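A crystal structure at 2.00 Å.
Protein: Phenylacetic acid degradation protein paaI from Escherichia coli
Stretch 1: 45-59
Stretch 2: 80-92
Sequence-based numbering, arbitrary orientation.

Stretch 1 (45-59) MLNGHQSCHGGQLFS
Stretch 2 (80-92) ACTIDFLRPGFAG

Stretch 1 begins as a loop and enters a helix at Gly54, which runs on past Ser59; stretch 2 is a strand from Ala80 to Phe85, followed by a loop that is extended from Arg87 to Ala91. The helix and strand axes approach to 10.5 Å, their N-to-C directions 123° apart. In register, Ser51 lies by Phe90 (CA to CA 4.9 Å), Cys52 by Gly89 (5.0 Å), Gly54 by Phe85 (8.1 Å) and Phe58 by Ile83 (7.6 Å).

One direct hydrogen bond joins the backbones: Cys52 N donates to Gly89 O at 2.7 Å, with 143° at the hydrogen. Ser51 CA adds a CA-H contact to Gly89 O at 3.6 Å. Gly89 (phi/psi -100/117) suits this tight spot, since a CB there would lie 3.4 Å from Cys52 CB. Water 1 donates to Gln50 O (2.4 Å) and accepts from Ala91 N (2.8 Å); water 2 donates to Cys52 O (2.6 Å), accepts from Gly89 N (3.1 Å) and bonds Ser51 OG (3.0 Å). Each bridges backbone groups too far apart to pair directly, and water 2 also takes in the Ser51 hydroxyl.

Within stretch 1, a type I turn runs from Asn47 to Gln50, whose positive phi (67/34) ends it; Ser51 (-117/150) and Cys52 (-62/140) then extend beside Phe90 and Gly89. Asn47 has chi1 p, and its OD1 accepts from His49 N (2.6 Å) and Ser51 N (3.1 Å), a short amide side chain tying down its own turn. Backbone bonds Asn47 N to Ser51 O (2.8 Å) and His53 N to Met45 O (2.9 Å) join the arms. His53 is the helix N-cap residue; His53 O accepts from Leu57 N at 3.2 Å.

Apolar packing fills the space between helix and strand. Cys81, Ile83 and Phe85 point CB toward the helix, while Thr82 points away. Leu57 (m, t), its CB toward stretch 2, brings CD1 to 3.7 Å from Phe85 CD2, at the edge of that ring (chi1 m, chi2 108°). Gly54 CA lies 3.9 Å from Phe85 CZ; a CB on Gly54 would come within 3.4 Å of that atom, so glycine leaves the ring room. Phe58 (chi1 t, chi2 89°) meets Cys81 (p) edge-on, Phe58 CE1 to Cys81 SG 3.7 Å, a sulfur-aromatic contact; Phe58 CA lies 4.2 Å from Ile83 CD1. Leu46 (m, t) points CB toward stretch 2, and its branched apolar end meets a small methyl, Leu46 CD1 to Ala91 CB 4.3 Å.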

HETATM    1  N   MSE B  45       8.733  16.197 -19.486  1.00 55.24           N
HETATM    2  CA  MSE B  45       8.081  15.375 -18.437  1.00 56.20           C
HETATM    3  C   MSE B  45       7.827  16.079 -17.108  1.00 54.89           C
HETATM    4  O   MSE B  45       7.276  15.465 -16.176  1.00 54.36           O
HETATM    5  CB  MSE B  45       8.847  14.067 -18.161  1.00 56.50           C
HETATM    6  CG  MSE B  45       9.731  13.618 -19.301  1.00 61.21           C
HETATM    7 SE   MSE B  45      10.556  11.881 -18.941  1.00 75.22          SE
HETATM    8  CE  MSE B  45      10.454  11.912 -17.021  1.00 67.62           C
ATOM      9  N   LEU B  46       8.226  17.351 -17.039  1.00 54.52           N
ATOM     10  CA  LEU B  46       8.201  18.167 -15.806  1.00 54.42           C
ATOM     11  C   LEU B  46       6.857  18.859 -15.429  1.00 54.05           C
ATOM     12  O   LEU B  46       6.142  19.372 -16.275  1.00 52.68           O
ATOM     13  CB  LEU B  46       9.304  19.246 -15.895  1.00 54.51           C
ATOM     14  CG  LEU B  46      10.760  18.871 -16.180  1.00 57.75           C
ATOM     15  CD1 LEU B  46      11.604  20.203 -16.254  1.00 59.78           C
ATOM     16  CD2 LEU B  46      11.346  17.898 -15.126  1.00 54.07           C
ATOM     17  N   ASN B  47       6.562  18.880 -14.135  1.00 55.34           N
ATOM     18  CA  ASN B  47       5.480  19.655 -13.536  1.00 56.53           C
ATOM     19  C   ASN B  47       5.921  21.098 -13.217  1.00 58.40           C
ATOM     20  O   ASN B  47       7.001  21.537 -13.654  1.00 58.09           O
ATOM     21  CB  ASN B  47       5.125  19.008 -12.222  1.00 55.56           C
ATOM     22  CG  ASN B  47       6.299  19.023 -11.254  1.00 57.19           C
ATOM     23  OD1 ASN B  47       7.158  19.950 -11.257  1.00 55.05           O
ATOM     24  ND2 ASN B  47       6.375  17.982 -10.440  1.00 60.36           N
ATOM     25  N   GLY B  48       5.127  21.777 -12.376  1.00 59.85           N
ATOM     26  CA  GLY B  48       5.320  23.176 -12.008  1.00 62.07           C
ATOM     27  C   GLY B  48       6.475  23.538 -11.092  1.00 63.95           C
ATOM     28  O   GLY B  48       6.744  24.726 -10.837  1.00 64.64           O
ATOM     29  N   HIS B  49       7.187  22.516 -10.623  1.00 64.87           N
ATOM     30  CA  HIS B  49       8.363  22.690  -9.755  1.00 65.74           C
ATOM     31  C   HIS B  49       9.685  22.292 -10.510  1.00 63.74           C
ATOM     32  O   HIS B  49      10.781  22.313  -9.935  1.00 63.13           O
ATOM     33  CB  HIS B  49       8.088  21.930  -8.429  1.00 67.02           C
ATOM     34  CG  HIS B  49       6.631  21.578  -8.250  1.00 73.30           C
ATOM     35  ND1 HIS B  49       5.651  22.535  -8.032  1.00 79.49           N
ATOM     36  CD2 HIS B  49       5.977  20.388  -8.329  1.00 78.13           C
ATOM     37  CE1 HIS B  49       4.464  21.945  -7.964  1.00 80.72           C
ATOM     38  NE2 HIS B  49       4.633  20.643  -8.141  1.00 80.88           N
ATOM     39  N   GLN B  50       9.513  22.026 -11.818  1.00 62.17           N
ATOM     40  CA  GLN B  50      10.506  21.609 -12.848  1.00 60.72           C
ATOM     41  C   GLN B  50      11.016  20.207 -12.537  1.00 58.81           C
ATOM     42  O   GLN B  50      12.178  19.862 -12.797  1.00 58.41           O
ATOM     43  CB  GLN B  50      11.667  22.594 -13.060  1.00 61.47           C
ATOM     44  CG  GLN B  50      11.334  24.044 -13.480  1.00 67.08           C
ATOM     45  CD  GLN B  50      12.378  25.050 -12.880  1.00 74.95           C
ATOM     46  OE1 GLN B  50      13.472  25.265 -13.459  1.00 76.31           O
ATOM     47  NE2 GLN B  50      12.054  25.624 -11.704  1.00 74.86           N
ATOM     48  N   SER B  51      10.093  19.412 -11.992  1.00 56.23           N
ATOM     49  CA  SER B  51      10.328  18.092 -11.446  1.00 53.07           C
ATOM     50  C   SER B  51       9.548  17.101 -12.262  1.00 51.08           C
ATOM     51  O   SER B  51       8.483  17.445 -12.769  1.00 50.85           O
ATOM     52  CB  SER B  51       9.734  18.066 -10.064  1.00 52.99           C
ATOM     53  OG  SER B  51      10.467  17.173  -9.283  1.00 55.14           O
ATOM     54  N   CYS B  52      10.052  15.871 -12.367  1.00 47.40           N
ATOM     55  CA  CYS B  52       9.403  14.848 -13.170  1.00 45.32           C
ATOM     56  C   CYS B  52       7.989  14.558 -12.602  1.00 44.93           C
ATOM     57  O   CYS B  52       7.783  14.528 -11.360  1.00 43.55           O
ATOM     58  CB  CYS B  52      10.252  13.564 -13.230  1.00 43.45           C
ATOM     59  SG  CYS B  52       9.599  12.301 -14.362  1.00 46.52           S
ATOM     60  N   HIS B  53       7.035  14.379 -13.513  1.00 42.97           N
ATOM     61  CA  HIS B  53       5.692  13.912 -13.147  1.00 42.80           C
ATOM     62  C   HIS B  53       5.687  12.476 -12.638  1.00 41.02           C
ATOM     63  O   HIS B  53       6.475  11.619 -13.112  1.00 37.43           O
ATOM     64  CB  HIS B  53       4.729  14.012 -14.332  1.00 42.93           C
ATOM     65  CG  HIS B  53       4.096  15.365 -14.458  1.00 50.15           C
ATOM     66  ND1 HIS B  53       3.291  15.909 -13.462  1.00 55.54           N
ATOM     67  CD2 HIS B  53       4.195  16.315 -15.432  1.00 52.33           C
ATOM     68  CE1 HIS B  53       2.898  17.121 -13.836  1.00 55.70           C
ATOM     69  NE2 HIS B  53       3.436  17.392 -15.024  1.00 53.42           N
ATOM     70  N   GLY B  54       4.776  12.252 -11.672  1.00 38.70           N
ATOM     71  CA  GLY B  54       4.546  10.942 -11.087  1.00 37.84           C
ATOM     72  C   GLY B  54       4.231   9.855 -12.122  1.00 36.20           C
ATOM     73  O   GLY B  54       4.765   8.780 -12.054  1.00 36.60           O
ATOM     74  N   GLY B  55       3.349  10.139 -13.048  1.00 34.18           N
ATOM     75  CA  GLY B  55       2.992   9.158 -14.029  1.00 35.30           C
ATOM     76  C   GLY B  55       4.153   8.669 -14.847  1.00 34.68           C
ATOM     77  O   GLY B  55       4.121   7.515 -15.254  1.00 34.61           O
ATOM     78  N   GLN B  56       5.158   9.524 -15.071  1.00 33.45           N
ATOM     79  CA  GLN B  56       6.367   9.113 -15.817  1.00 33.36           C
ATOM     80  C   GLN B  56       7.247   8.250 -14.933  1.00 30.66           C
ATOM     81  O   GLN B  56       7.870   7.327 -15.423  1.00 29.87           O
ATOM     82  CB  GLN B  56       7.197  10.326 -16.310  1.00 35.05           C
ATOM     83  CG  GLN B  56       6.790  10.932 -17.723  1.00 38.96           C
ATOM     84  CD  GLN B  56       5.710  12.088 -17.641  1.00 45.17           C
ATOM     85  OE1 GLN B  56       4.938  12.150 -16.670  1.00 46.30           O
ATOM     86  NE2 GLN B  56       5.650  12.967 -18.689  1.00 47.05           N
ATOM     87  N   LEU B  57       7.360   8.637 -13.659  1.00 28.29           N
ATOM     88  CA  LEU B  57       8.053   7.851 -12.690  1.00 27.86           C
ATOM     89  C   LEU B  57       7.328   6.540 -12.490  1.00 27.71           C
ATOM     90  O   LEU B  57       7.977   5.514 -12.566  1.00 27.75           O
ATOM     91  CB  LEU B  57       8.063   8.544 -11.365  1.00 28.65           C
ATOM     92  CG  LEU B  57       9.142   9.555 -11.124  1.00 31.10           C
ATOM     93  CD1 LEU B  57       9.268   9.779  -9.611  1.00 29.14           C
ATOM     94  CD2 LEU B  57      10.455   9.061 -11.772  1.00 26.55           C
ATOM     95  N   PHE B  58       5.995   6.570 -12.272  1.00 27.01           N
ATOM     96  CA  PHE B  58       5.217   5.344 -12.163  1.00 25.82           C
ATOM     97  C   PHE B  58       5.495   4.486 -13.417  1.00 25.03           C
ATOM     98  O   PHE B  58       5.685   3.299 -13.332  1.00 25.13           O
ATOM     99  CB  PHE B  58       3.700   5.628 -12.007  1.00 24.16           C
ATOM    100  CG  PHE B  58       2.847   4.366 -11.995  1.00 25.10           C
ATOM    101  CD1 PHE B  58       2.573   3.721 -10.836  1.00 29.38           C
ATOM    102  CD2 PHE B  58       2.403   3.785 -13.160  1.00 26.53           C
ATOM    103  CE1 PHE B  58       1.857   2.507 -10.840  1.00 27.76           C
ATOM    104  CE2 PHE B  58       1.686   2.582 -13.166  1.00 28.18           C
ATOM    105  CZ  PHE B  58       1.407   1.966 -12.017  1.00 26.38           C
ATOM    106  N   SER B  59       5.593   5.092 -14.575  1.00 25.66           N
ATOM    107  CA  SER B  59       5.725   4.309 -15.815  1.00 26.65           C
ATOM    108  C   SER B  59       7.054   3.642 -15.943  1.00 27.07           C
ATOM    109  O   SER B  59       7.141   2.485 -16.468  1.00 28.78           O
ATOM    110  CB  SER B  59       5.543   5.162 -17.046  1.00 27.24           C
ATOM    111  OG  SER B  59       4.229   5.657 -17.033  1.00 30.69           O
ATOM    112  N   ALA B  80      -1.831  -5.014  -8.388  1.00 19.80           N
ATOM    113  CA  ALA B  80      -1.802  -3.978  -7.351  1.00 22.16           C
ATOM    114  C   ALA B  80      -0.396  -3.524  -7.162  1.00 23.47           C
ATOM    115  O   ALA B  80       0.578  -4.216  -7.504  1.00 21.49           O
ATOM    116  CB  ALA B  80      -2.322  -4.507  -5.966  1.00 21.34           C
ATOM    117  N   CYS B  81      -0.265  -2.334  -6.564  1.00 24.61           N
ATOM    118  CA  CYS B  81       1.061  -1.887  -6.279  1.00 26.45           C
ATOM    119  C   CYS B  81       1.092  -0.609  -5.471  1.00 25.92           C
ATOM    120  O   CYS B  81       0.114   0.068  -5.434  1.00 26.53           O
ATOM    121  CB  CYS B  81       1.739  -1.663  -7.585  1.00 25.62           C
ATOM    122  SG  CYS B  81       1.219  -0.203  -8.352  1.00 39.88           S
ATOM    123  N   THR B  82       2.232  -0.281  -4.914  1.00 22.92           N
ATOM    124  CA  THR B  82       2.332   0.875  -4.090  1.00 25.01           C
ATOM    125  C   THR B  82       3.619   1.592  -4.428  1.00 23.16           C
ATOM    126  O   THR B  82       4.598   0.960  -4.695  1.00 22.63           O
ATOM    127  CB  THR B  82       2.282   0.471  -2.610  1.00 25.33           C
ATOM    128  OG1 THR B  82       3.186  -0.583  -2.373  1.00 30.89           O
ATOM    129  CG2 THR B  82       1.076  -0.334  -2.307  1.00 31.93           C
ATOM    130  N   ILE B  83       3.600   2.911  -4.405  1.00 22.79           N
ATOM    131  CA  ILE B  83       4.768   3.699  -4.730  1.00 24.36           C
ATOM    132  C   ILE B  83       5.001   4.721  -3.606  1.00 23.56           C
ATOM    133  O   ILE B  83       4.064   5.302  -3.170  1.00 24.23           O
ATOM    134  CB  ILE B  83       4.702   4.305  -6.266  1.00 24.95           C
ATOM    135  CG1 ILE B  83       5.841   5.251  -6.579  1.00 29.68           C
ATOM    136  CG2 ILE B  83       3.414   5.105  -6.606  1.00 30.20           C
ATOM    137  CD1 ILE B  83       6.415   5.153  -8.166  1.00 30.85           C
ATOM    138  N   ASP B  84       6.236   4.835  -3.104  1.00 22.03           N
ATOM    139  CA  ASP B  84       6.696   5.973  -2.330  1.00 23.75           C
ATOM    140  C   ASP B  84       7.613   6.933  -3.152  1.00 23.29           C
ATOM    141  O   ASP B  84       8.649   6.501  -3.628  1.00 26.65           O
ATOM    142  CB  ASP B  84       7.495   5.444  -1.210  1.00 20.21           C
ATOM    143  CG  ASP B  84       6.628   4.724  -0.213  1.00 36.35           C
ATOM    144  OD1 ASP B  84       6.062   5.440   0.683  1.00 37.59           O
ATOM    145  OD2 ASP B  84       6.384   3.418  -0.306  1.00 44.20           O
ATOM    146  N   PHE B  85       7.243   8.203  -3.291  1.00 23.52           N
ATOM    147  CA  PHE B  85       8.060   9.218  -3.956  1.00 23.71           C
ATOM    148  C   PHE B  85       9.005   9.862  -2.946  1.00 25.28           C
ATOM    149  O   PHE B  85       8.541  10.363  -1.913  1.00 25.56           O
ATOM    150  CB  PHE B  85       7.116  10.249  -4.553  1.00 24.97           C
ATOM    151  CG  PHE B  85       6.227   9.660  -5.725  1.00 25.13           C
ATOM    152  CD1 PHE B  85       4.890   9.439  -5.544  1.00 21.63           C
ATOM    153  CD2 PHE B  85       6.779   9.350  -6.968  1.00 26.54           C
ATOM    154  CE1 PHE B  85       4.034   9.014  -6.592  1.00 18.46           C
ATOM    155  CE2 PHE B  85       5.972   8.853  -8.027  1.00 23.45           C
ATOM    156  CZ  PHE B  85       4.593   8.711  -7.832  1.00 21.97           C
ATOM    157  N   LEU B  86      10.315   9.733  -3.136  1.00 24.81           N
ATOM    158  CA  LEU B  86      11.254  10.242  -2.118  1.00 27.29           C
ATOM    159  C   LEU B  86      12.031  11.539  -2.492  1.00 26.98           C
ATOM    160  O   LEU B  86      12.398  12.328  -1.633  1.00 27.97           O
ATOM    161  CB  LEU B  86      12.244   9.142  -1.774  1.00 27.96           C
ATOM    162  CG  LEU B  86      11.604   7.763  -1.441  1.00 28.68           C
ATOM    163  CD1 LEU B  86      12.685   6.681  -1.476  1.00 26.75           C
ATOM    164  CD2 LEU B  86      10.940   7.809  -0.077  1.00 29.40           C
ATOM    165  N   ARG B  87      12.356  11.683  -3.747  1.00 26.93           N
ATOM    166  CA  ARG B  87      13.131  12.852  -4.208  1.00 28.68           C
ATOM    167  C   ARG B  87      12.591  13.159  -5.557  1.00 28.24           C
ATOM    168  O   ARG B  87      12.124  12.270  -6.233  1.00 28.05           O
ATOM    169  CB  ARG B  87      14.622  12.572  -4.403  1.00 26.69           C
ATOM    170  CG  ARG B  87      15.349  12.271  -3.201  1.00 33.76           C
ATOM    171  CD  ARG B  87      16.878  12.194  -3.383  1.00 37.42           C
ATOM    172  NE  ARG B  87      17.605  12.020  -2.104  1.00 39.33           N
ATOM    173  CZ  ARG B  87      17.618  10.897  -1.344  1.00 42.40           C
ATOM    174  NH1 ARG B  87      16.876   9.828  -1.669  1.00 38.90           N
ATOM    175  NH2 ARG B  87      18.363  10.858  -0.224  1.00 43.85           N
ATOM    176  N   PRO B  88      12.655  14.411  -5.971  1.00 30.99           N
ATOM    177  CA  PRO B  88      12.240  14.753  -7.322  1.00 31.29           C
ATOM    178  C   PRO B  88      13.224  14.176  -8.361  1.00 31.65           C
ATOM    179  O   PRO B  88      14.373  13.884  -8.038  1.00 32.47           O
ATOM    180  CB  PRO B  88      12.242  16.290  -7.298  1.00 33.40           C
ATOM    181  CG  PRO B  88      12.304  16.622  -5.763  1.00 37.42           C
ATOM    182  CD  PRO B  88      13.171  15.558  -5.189  1.00 32.00           C
ATOM    183  N   GLY B  89      12.754  13.946  -9.567  1.00 32.45           N
ATOM    184  CA  GLY B  89      13.621  13.770 -10.731  1.00 33.92           C
ATOM    185  C   GLY B  89      13.722  15.075 -11.587  1.00 33.83           C
ATOM    186  O   GLY B  89      12.720  15.506 -12.091  1.00 34.07           O
ATOM    187  N   PHE B  90      14.899  15.694 -11.743  1.00 32.17           N
ATOM    188  CA  PHE B  90      14.999  16.969 -12.485  1.00 32.48           C
ATOM    189  C   PHE B  90      15.490  16.729 -13.849  1.00 32.38           C
ATOM    190  O   PHE B  90      16.142  15.734 -14.040  1.00 32.12           O
ATOM    191  CB  PHE B  90      16.051  17.870 -11.815  1.00 32.40           C
ATOM    192  CG  PHE B  90      15.657  18.290 -10.465  1.00 31.59           C
ATOM    193  CD1 PHE B  90      16.355  17.859  -9.374  1.00 36.75           C
ATOM    194  CD2 PHE B  90      14.507  18.996 -10.279  1.00 34.90           C
ATOM    195  CE1 PHE B  90      15.964  18.221  -8.081  1.00 37.90           C
ATOM    196  CE2 PHE B  90      14.052  19.324  -9.008  1.00 35.43           C
ATOM    197  CZ  PHE B  90      14.773  18.964  -7.908  1.00 35.67           C
ATOM    198  N   ALA B  91      15.266  17.662 -14.785  1.00 33.46           N
ATOM    199  CA  ALA B  91      15.759  17.539 -16.189  1.00 33.36           C
ATOM    200  C   ALA B  91      17.189  17.112 -16.250  1.00 33.05           C
ATOM    201  O   ALA B  91      18.015  17.611 -15.528  1.00 32.59           O
ATOM    202  CB  ALA B  91      15.566  18.871 -17.041  1.00 34.35           C
ATOM    203  N   GLY B  92      17.474  16.112 -17.078  1.00 35.16           N
ATOM    204  CA  GLY B  92      18.847  15.693 -17.314  1.00 34.35           C
ATOM    205  C   GLY B  92      19.169  14.560 -16.346  1.00 34.72           C
ATOM    206  O   GLY B  92      20.163  13.841 -16.591  1.00 35.35           O
TER
HETATM  207  O   HOH W   1      14.355  20.080 -13.785  1.00 36.89           O
HETATM  208  O   HOH W   2       9.714  14.336  -9.678  1.00 38.06           O